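Local coordinates for protein Non-structural maintenance of chromosomes element 1 homolog (Xenopus laevis, PDB 7DG2) that probably acts as a RING-type E3 ubiquitin ligase together with a MAGE partner, as a zinc-binding component of the SMC5-SMC6 complex in DNA repair, at residues His18-Gly23 with Tyr76-Asn81; Glu98-Arg103 with Asp127-Lys132. All coordinates share one frame; numbering follows the deposited sequence.

Overall arrangement
Both contacts lie in the part of the chain that matches the Nse1 family, and they follow one another in sequence: interaction 1 closes with the strand 75-81 before interaction 2 opens on the next helix, 96-111. Their centres are about 27 Å apart and their nearest atoms about 11 Å, so they do not touch. Interaction 1, centred about 9 Å from the centre of the folded chain, pairs strand 20-22, an outermost strand of a three-stranded antiparallel sheet, with its central strand 75-81. Interaction 2, farther out, joins helix 96-111 to the loop that follows helix 119-128. Strand 75-81 and helix 96-111 both meet the Nse4 chain, which therefore spans the two regions.

Interaction 1 of 2, residues His18-Gly23 with Tyr76-Asn81; sequences HGIMEG and YYALVN
Backbone bonds carry most of the contact between G19-E22 and Y76-L79. M21 and Y77 form a hydrogen-bonded antiparallel pair: M21 N donates to Y77 O at 2.8 Å, and Y77 N returns a nearly straight bond to M21 O, also 2.8 Å. A longer bond, L79 N to G19 O at 3.1 Å, closes the other end. G19, with positive phi, is where the chain leaves helix 6-18 and turns into the strand.

On either side of the M21-Y77 pair the backbones come closer, at the non-hydrogen-bonded pairs I20-A78 and E22-Y76. Here CA-H...O contacts add to the ladder, the shortest from I20 CA to Y77 O at 3.2 Å.

The apolar contacts lie on the sheet face that bears I20, E22, Y76 and A78. I20 CG1 stands anti to the backbone N (chi1 179°), and CD1 beyond it meets Y76 CB at 3.8 Å, while I20 CB faces A78 CB at 4.1 Å. E22 lays its CB against Y76 CE2 at 3.8 Å. As the N-cap residue of helix 23-36, it then turns its bent chain away from Y76, and its carboxylate bonds S24 OG and, weakly, A25 N in the first turn. Helix 163-176 covers I20 and A78. On the other face M21 and L79 pack on helix 6-18.

With both NH and C=O of M21 bonded to Y77, the strand 20-22 is fixed mainly through its main chain, and the link between helices 6-18 and 23-36 becomes an edge of the sheet.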
ATOM      1  N   HIS A  18      -1.251   3.788   4.815  1.00 14.02           N
ATOM      2  CA  HIS A  18      -0.393   3.536   5.968  1.00 14.75           C
ATOM      3  C   HIS A  18      -0.624   2.178   6.613  1.00 19.12           C
ATOM      4  O   HIS A  18       0.280   1.670   7.301  1.00 19.87           O
ATOM      5  CB  HIS A  18      -0.614   4.623   7.020  1.00 17.10           C
ATOM      6  CG  HIS A  18       0.012   5.930   6.664  1.00 20.17           C
ATOM      7  ND1 HIS A  18       1.365   6.154   6.781  1.00 22.15           N
ATOM      8  CD2 HIS A  18      -0.524   7.078   6.186  1.00 17.76           C
ATOM      9  CE1 HIS A  18       1.638   7.390   6.400  1.00 22.74           C
ATOM     10  NE2 HIS A  18       0.507   7.975   6.042  1.00 19.69           N
ATOM     11  N   GLY A  19      -1.809   1.609   6.454  1.00 14.68           N
ATOM     12  CA  GLY A  19      -2.192   0.366   7.129  1.00 15.64           C
ATOM     13  C   GLY A  19      -2.576   0.589   8.575  1.00 14.69           C
ATOM     14  O   GLY A  19      -3.642   0.142   9.012  1.00 15.22           O
ATOM     15  N   ILE A  20      -1.745   1.316   9.315  1.00 12.74           N
ATOM     16  CA  ILE A  20      -1.941   1.565  10.738  1.00 13.43           C
ATOM     17  C   ILE A  20      -1.417   2.960  11.055  1.00 17.83           C
ATOM     18  O   ILE A  20      -0.448   3.424  10.446  1.00 18.11           O
ATOM     19  CB  ILE A  20      -1.232   0.481  11.580  1.00 15.80           C
ATOM     20  CG1 ILE A  20      -1.415   0.755  13.075  1.00 17.25           C
ATOM     21  CG2 ILE A  20       0.239   0.424  11.218  1.00 17.44           C
ATOM     22  CD1 ILE A  20      -1.096  -0.478  13.964  1.00 17.79           C
ATOM     23  N   MET A  21      -2.081   3.646  11.983  1.00 18.61           N
ATOM     24  CA  MET A  21      -1.688   4.992  12.386  1.00 18.40           C
ATOM     25  C   MET A  21      -1.908   5.161  13.883  1.00 18.09           C
ATOM     26  O   MET A  21      -2.892   4.660  14.425  1.00 17.10           O
ATOM     27  CB  MET A  21      -2.488   6.069  11.625  1.00 17.43           C
ATOM     28  CG  MET A  21      -2.286   6.047  10.104  1.00 22.56           C
ATOM     29  SD  MET A  21      -3.159   7.416   9.306  1.00 26.66           S
ATOM     30  CE  MET A  21      -2.841   8.690  10.550  1.00 13.89           C
ATOM     31  N   GLU A  22      -1.006   5.897  14.538  1.00 19.47           N
ATOM     32  CA  GLU A  22      -1.145   6.178  15.963  1.00 22.26           C
ATOM     33  C   GLU A  22      -2.262   7.199  16.214  1.00 22.05           C
ATOM     34  O   GLU A  22      -2.586   8.025  15.356  1.00 19.63           O
ATOM     35  CB  GLU A  22       0.193   6.676  16.516  1.00 25.84           C
ATOM     36  CG  GLU A  22       0.260   6.873  18.020  1.00 25.70           C
ATOM     37  CD  GLU A  22      -0.166   8.267  18.429  1.00 28.51           C
ATOM     38  OE1 GLU A  22      -0.788   8.424  19.510  1.00 28.27           O
ATOM     39  OE2 GLU A  22       0.104   9.199  17.641  1.00 30.42           O
ATOM     40  N   GLY A  23      -2.837   7.146  17.423  1.00 20.99           N
ATOM     41  CA  GLY A  23      -4.068   7.878  17.697  1.00 23.11           C
ATOM     42  C   GLY A  23      -3.952   9.382  17.522  1.00 23.20           C
ATOM     43  O   GLY A  23      -4.851  10.017  16.963  1.00 22.41           O
ATOM     44  N   TYR A  76      -3.726   2.793  18.575  1.00 18.89           N
ATOM     45  CA  TYR A  76      -3.529   2.700  17.130  1.00 19.81           C
ATOM     46  C   TYR A  76      -4.854   2.409  16.443  1.00 16.66           C
ATOM     47  O   TYR A  76      -5.714   1.713  16.991  1.00 18.79           O
ATOM     48  CB  TYR A  76      -2.519   1.588  16.766  1.00 17.27           C
ATOM     49  CG  TYR A  76      -1.105   1.943  17.155  1.00 20.15           C
ATOM     50  CD1 TYR A  76      -0.625   1.670  18.432  1.00 21.85           C
ATOM     51  CD2 TYR A  76      -0.262   2.581  16.258  1.00 21.37           C
ATOM     52  CE1 TYR A  76       0.660   2.015  18.794  1.00 24.94           C
ATOM     53  CE2 TYR A  76       1.026   2.930  16.612  1.00 27.55           C
ATOM     54  CZ  TYR A  76       1.484   2.638  17.886  1.00 28.65           C
ATOM     55  OH  TYR A  76       2.769   2.985  18.251  1.00 31.53           O
ATOM     56  N   TYR A  77      -5.013   2.957  15.235  1.00 17.13           N
ATOM     57  CA  TYR A  77      -6.101   2.611  14.334  1.00 15.57           C
ATOM     58  C   TYR A  77      -5.518   1.856  13.148  1.00 16.34           C
ATOM     59  O   TYR A  77      -4.476   2.248  12.613  1.00 15.74           O
ATOM     60  CB  TYR A  77      -6.833   3.854  13.823  1.00 15.68           C
ATOM     61  CG  TYR A  77      -7.664   4.555  14.880  1.00 16.47           C
ATOM     62  CD1 TYR A  77      -7.056   5.300  15.885  1.00 20.52           C
ATOM     63  CD2 TYR A  77      -9.050   4.478  14.861  1.00 20.80           C
ATOM     64  CE1 TYR A  77      -7.819   5.946  16.851  1.00 21.10           C
ATOM     65  CE2 TYR A  77      -9.814   5.136  15.820  1.00 24.72           C
ATOM     66  CZ  TYR A  77      -9.190   5.851  16.813  1.00 23.12           C
ATOM     67  OH  TYR A  77      -9.959   6.498  17.769  1.00 24.66           O
ATOM     68  N   ALA A  78      -6.172   0.773  12.748  1.00 15.97           N
ATOM     69  CA  ALA A  78      -5.690   0.009  11.603  1.00 16.05           C
ATOM     70  C   ALA A  78      -6.850  -0.425  10.719  1.00 15.52           C
ATOM     71  O   ALA A  78      -7.909  -0.818  11.218  1.00 14.47           O
ATOM     72  CB  ALA A  78      -4.901  -1.232  12.038  1.00 15.39           C
ATOM     73  N   LEU A  79      -6.634  -0.371   9.404  1.00 14.29           N
ATOM     74  CA  LEU A  79      -7.578  -0.905   8.429  1.00 13.42           C
ATOM     75  C   LEU A  79      -7.248  -2.382   8.246  1.00 13.51           C
ATOM     76  O   LEU A  79      -6.167  -2.720   7.750  1.00 15.09           O
ATOM     77  CB  LEU A  79      -7.472  -0.153   7.102  1.00 14.90           C
ATOM     78  CG  LEU A  79      -8.417  -0.671   6.009  1.00 14.67           C
ATOM     79  CD1 LEU A  79      -9.892  -0.470   6.421  1.00 15.74           C
ATOM     80  CD2 LEU A  79      -8.128   0.051   4.690  1.00 17.59           C
ATOM     81  N   VAL A  80      -8.156  -3.260   8.665  1.00 13.84           N
ATOM     82  CA  VAL A  80      -7.866  -4.689   8.688  1.00 16.08           C
ATOM     83  C   VAL A  80      -8.880  -5.445   7.837  1.00 15.94           C
ATOM     84  O   VAL A  80     -10.039  -5.048   7.687  1.00 18.02           O
ATOM     85  CB  VAL A  80      -7.829  -5.246  10.136  1.00 16.27           C
ATOM     86  CG1 VAL A  80      -6.720  -4.566  10.918  1.00 16.44           C
ATOM     87  CG2 VAL A  80      -9.159  -5.061  10.846  1.00 18.59           C
ATOM     88  N   ASN A  81      -8.410  -6.542   7.260  1.00 14.36           N
ATOM     89  CA  ASN A  81      -9.271  -7.478   6.570  1.00 15.85           C
ATOM     90  C   ASN A  81      -9.910  -8.428   7.575  1.00 16.93           C
ATOM     91  O   ASN A  81      -9.324  -8.755   8.609  1.00 19.85           O
ATOM     92  CB  ASN A  81      -8.458  -8.257   5.543  1.00 13.73           C
ATOM     93  CG  ASN A  81      -9.289  -9.258   4.806  1.00 17.68           C
ATOM     94  OD1 ASN A  81     -10.399  -8.948   4.381  1.00 18.78           O
ATOM     95  ND2 ASN A  81      -8.777 -10.477   4.670  1.00 16.35           N
TER

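Interaction 2 of 2, residues Glu98-Arg103 with Asp127-Lys132; sequences ELELFR and DELQSK
E100 and L129 run past each other in opposite directions, the glutamate reaching out from helix 96-111 and the leucine reaching back toward it. CG of E100 is anti to the backbone N (chi1 -172°) and the chain stays extended beyond it, which carries the carboxylate across to the loop. L129 CD2 lies alongside this chain, 3.6 Å from E100 CG and 3.4 Å from E100 CD. The same methyl is 3.2 Å from E100 OE1, so an apolar branch borders one oxygen of the carboxylate.

The two oxygens of that group have separate partners. E100 OE2 accepts a hydrogen bond from S131 OG, modelled at 2.5 Å, a length so short that it is doubtful. E100 OE1 takes a weak one from Q130 N, 3.4 Å long with an angle of 154° at the hydrogen. The serine hydroxyl is set between its own backbone N and carbonyl carbon (chi1 42°), the rotation that presents OG to E100. The polar hold on the loop thus rests mainly on the serine.

The order of elements here, helix 96-111, strand 117-118, helices 119-128 and 136-148 and the hairpin 152-155/158-161, is consistent with a winged-helix domain, in keeping with the helix-turn-helix clan of the family. The contact joins its first helix to the loop between its second and third.

One residue further along helix 96-111, L101 CB approaches L129 CD1 at 4.3 Å. Both leucines also pack on M134, and L101 continues against I122 and L125 of helix 119-128 and V139 and L142 of helix 136-148. F102 packs edge-to-face with F146 and also touches M71 of the Nse4 chain, while R103 makes a cation-pi contact with F75 of Nse4.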
ATOM      1  N   GLU A  98       7.403 -17.415   0.941  1.00 16.95           N
ATOM      2  CA  GLU A  98       7.580 -16.258   1.816  1.00 17.97           C
ATOM      3  C   GLU A  98       6.545 -16.238   2.936  1.00 16.69           C
ATOM      4  O   GLU A  98       6.870 -15.911   4.084  1.00 15.65           O
ATOM      5  CB  GLU A  98       7.503 -14.970   0.987  1.00 17.67           C
ATOM      6  CG  GLU A  98       8.600 -14.900  -0.081  1.00 17.97           C
ATOM      7  CD  GLU A  98       8.545 -13.634  -0.918  1.00 24.61           C
ATOM      8  OE1 GLU A  98       9.620 -13.139  -1.332  1.00 25.36           O
ATOM      9  OE2 GLU A  98       7.428 -13.137  -1.170  1.00 21.71           O
ATOM     10  N   LEU A  99       5.288 -16.570   2.620  1.00 14.69           N
ATOM     11  CA  LEU A  99       4.253 -16.597   3.644  1.00 14.77           C
ATOM     12  C   LEU A  99       4.384 -17.823   4.547  1.00 16.57           C
ATOM     13  O   LEU A  99       4.007 -17.765   5.725  1.00 14.88           O
ATOM     14  CB  LEU A  99       2.868 -16.537   2.984  1.00 15.43           C
ATOM     15  CG  LEU A  99       2.603 -15.166   2.355  1.00 16.45           C
ATOM     16  CD1 LEU A  99       1.219 -15.093   1.709  1.00 21.35           C
ATOM     17  CD2 LEU A  99       2.761 -14.065   3.413  1.00 17.86           C
ATOM     18  N   GLU A 100       4.929 -18.932   4.032  1.00 14.88           N
ATOM     19  CA  GLU A 100       5.248 -20.042   4.924  1.00 16.73           C
ATOM     20  C   GLU A 100       6.263 -19.603   5.975  1.00 15.45           C
ATOM     21  O   GLU A 100       6.115 -19.907   7.171  1.00 16.95           O
ATOM     22  CB  GLU A 100       5.792 -21.237   4.137  1.00 17.82           C
ATOM     23  CG  GLU A 100       5.938 -22.476   5.030  1.00 21.53           C
ATOM     24  CD  GLU A 100       6.646 -23.647   4.358  1.00 33.38           C
ATOM     25  OE1 GLU A 100       7.249 -24.467   5.097  1.00 34.28           O
ATOM     26  OE2 GLU A 100       6.614 -23.736   3.110  1.00 26.23           O
ATOM     27  N   LEU A 101       7.284 -18.862   5.554  1.00 14.58           N
ATOM     28  CA  LEU A 101       8.274 -18.403   6.523  1.00 14.47           C
ATOM     29  C   LEU A 101       7.650 -17.400   7.483  1.00 17.11           C
ATOM     30  O   LEU A 101       7.957 -17.417   8.678  1.00 14.71           O
ATOM     31  CB  LEU A 101       9.493 -17.802   5.816  1.00 14.88           C
ATOM     32  CG  LEU A 101      10.615 -17.302   6.738  1.00 15.09           C
ATOM     33  CD1 LEU A 101      11.139 -18.438   7.636  1.00 16.34           C
ATOM     34  CD2 LEU A 101      11.762 -16.701   5.932  1.00 17.96           C
ATOM     35  N   PHE A 102       6.753 -16.532   6.988  1.00 15.10           N
ATOM     36  CA  PHE A 102       6.058 -15.622   7.893  1.00 11.85           C
ATOM     37  C   PHE A 102       5.297 -16.404   8.959  1.00 13.50           C
ATOM     38  O   PHE A 102       5.374 -16.082  10.154  1.00 16.29           O
ATOM     39  CB  PHE A 102       5.089 -14.690   7.136  1.00 11.62           C
ATOM     40  CG  PHE A 102       4.396 -13.728   8.060  1.00 14.98           C
ATOM     41  CD1 PHE A 102       5.047 -12.594   8.501  1.00 15.48           C
ATOM     42  CD2 PHE A 102       3.125 -14.000   8.541  1.00 16.95           C
ATOM     43  CE1 PHE A 102       4.421 -11.731   9.391  1.00 16.44           C
ATOM     44  CE2 PHE A 102       2.511 -13.154   9.440  1.00 16.81           C
ATOM     45  CZ  PHE A 102       3.168 -12.021   9.862  1.00 17.15           C
ATOM     46  N   ARG A 103       4.578 -17.459   8.550  1.00 13.36           N
ATOM     47  CA  ARG A 103       3.779 -18.209   9.512  1.00 15.89           C
ATOM     48  C   ARG A 103       4.662 -18.914  10.535  1.00 16.15           C
ATOM     49  O   ARG A 103       4.337 -18.921  11.730  1.00 17.23           O
ATOM     50  CB  ARG A 103       2.885 -19.224   8.806  1.00 16.98           C
ATOM     51  CG  ARG A 103       1.764 -18.569   7.979  1.00 21.94           C
ATOM     52  CD  ARG A 103       0.697 -19.590   7.557  1.00 24.44           C
ATOM     53  NE  ARG A 103       1.252 -20.715   6.811  1.00 34.19           N
ATOM     54  CZ  ARG A 103       1.407 -20.744   5.488  1.00 34.80           C
ATOM     55  NH1 ARG A 103       1.922 -21.824   4.902  1.00 34.05           N
ATOM     56  NH2 ARG A 103       1.061 -19.699   4.746  1.00 35.29           N
ATOM     57  N   ASP A 127      15.522 -22.713   6.569  1.00 16.22           N
ATOM     58  CA  ASP A 127      16.205 -23.902   6.092  1.00 17.29           C
ATOM     59  C   ASP A 127      15.378 -25.166   6.300  1.00 21.77           C
ATOM     60  O   ASP A 127      15.685 -26.200   5.694  1.00 22.12           O
ATOM     61  CB  ASP A 127      17.566 -24.006   6.800  1.00 16.67           C
ATOM     62  CG  ASP A 127      18.538 -24.904   6.057  1.00 29.71           C
ATOM     63  OD1 ASP A 127      18.711 -24.708   4.829  1.00 27.29           O
ATOM     64  OD2 ASP A 127      19.137 -25.797   6.701  1.00 31.62           O
ATOM     65  N   GLU A 128      14.344 -25.114   7.139  1.00 17.03           N
ATOM     66  CA  GLU A 128      13.492 -26.267   7.400  1.00 18.61           C
ATOM     67  C   GLU A 128      12.224 -26.258   6.560  1.00 23.53           C
ATOM     68  O   GLU A 128      11.457 -27.225   6.623  1.00 27.79           O
ATOM     69  CB  GLU A 128      13.087 -26.337   8.878  1.00 22.40           C
ATOM     70  CG  GLU A 128      14.191 -26.767   9.838  1.00 20.88           C
ATOM     71  CD  GLU A 128      14.580 -28.221   9.645  1.00 27.29           C
ATOM     72  OE1 GLU A 128      13.923 -29.104  10.250  1.00 32.15           O
ATOM     73  OE2 GLU A 128      15.525 -28.470   8.866  1.00 28.55           O
ATOM     74  N   LEU A 129      11.991 -25.190   5.803  1.00 22.49           N
ATOM     75  CA  LEU A 129      10.792 -25.087   4.979  1.00 25.32           C
ATOM     76  C   LEU A 129      10.705 -26.247   4.002  1.00 30.59           C
ATOM     77  O   LEU A 129      11.703 -26.667   3.410  1.00 23.29           O
ATOM     78  CB  LEU A 129      10.781 -23.784   4.186  1.00 23.32           C
ATOM     79  CG  LEU A 129      10.758 -22.418   4.880  1.00 28.18           C
ATOM     80  CD1 LEU A 129      10.951 -21.366   3.844  1.00 29.94           C
ATOM     81  CD2 LEU A 129       9.464 -22.165   5.570  1.00 27.01           C
ATOM     82  N   GLN A 130       9.482 -26.714   3.791  1.00 40.12           N
ATOM     83  CA  GLN A 130       9.201 -27.760   2.828  1.00 41.40           C
ATOM     84  C   GLN A 130       8.949 -27.219   1.426  1.00 33.44           C
ATOM     85  O   GLN A 130       8.708 -28.009   0.512  1.00 37.20           O
ATOM     86  CB  GLN A 130       8.003 -28.581   3.312  1.00 48.34           C
ATOM     87  CG  GLN A 130       8.223 -29.164   4.707  1.00 52.86           C
ATOM     88  CD  GLN A 130       6.979 -29.801   5.288  1.00 58.08           C
ATOM     89  OE1 GLN A 130       6.063 -29.105   5.737  1.00 60.97           O
ATOM     90  NE2 GLN A 130       6.932 -31.129   5.277  1.00 55.39           N
ATOM     91  N   SER A 131       8.998 -25.902   1.239  1.00 37.56           N
ATOM     92  CA  SER A 131       8.789 -25.258  -0.047  1.00 31.16           C
ATOM     93  C   SER A 131      10.132 -24.865  -0.659  1.00 31.12           C
ATOM     94  O   SER A 131      11.205 -25.225  -0.153  1.00 31.15           O
ATOM     95  CB  SER A 131       7.867 -24.058   0.132  1.00 36.77           C
ATOM     96  OG  SER A 131       8.224 -23.345   1.305  1.00 39.70           O
ATOM     97  N   LYS A 132      10.078 -24.115  -1.760  1.00 26.03           N
ATOM     98  CA  LYS A 132      11.284 -23.675  -2.456  1.00 25.38           C
ATOM     99  C   LYS A 132      12.206 -22.921  -1.510  1.00 28.03           C
ATOM    100  O   LYS A 132      11.777 -21.995  -0.820  1.00 27.61           O
ATOM    101  CB  LYS A 132      10.899 -22.787  -3.640  1.00 28.78           C
ATOM    102  CG  LYS A 132      12.076 -22.249  -4.442  1.00 31.71           C
ATOM    103  CD  LYS A 132      11.594 -21.643  -5.744  1.00 34.07           C
ATOM    104  CE  LYS A 132      12.744 -21.123  -6.604  1.00 37.56           C
ATOM    105  NZ  LYS A 132      13.214 -19.783  -6.149  1.00 46.18           N
TER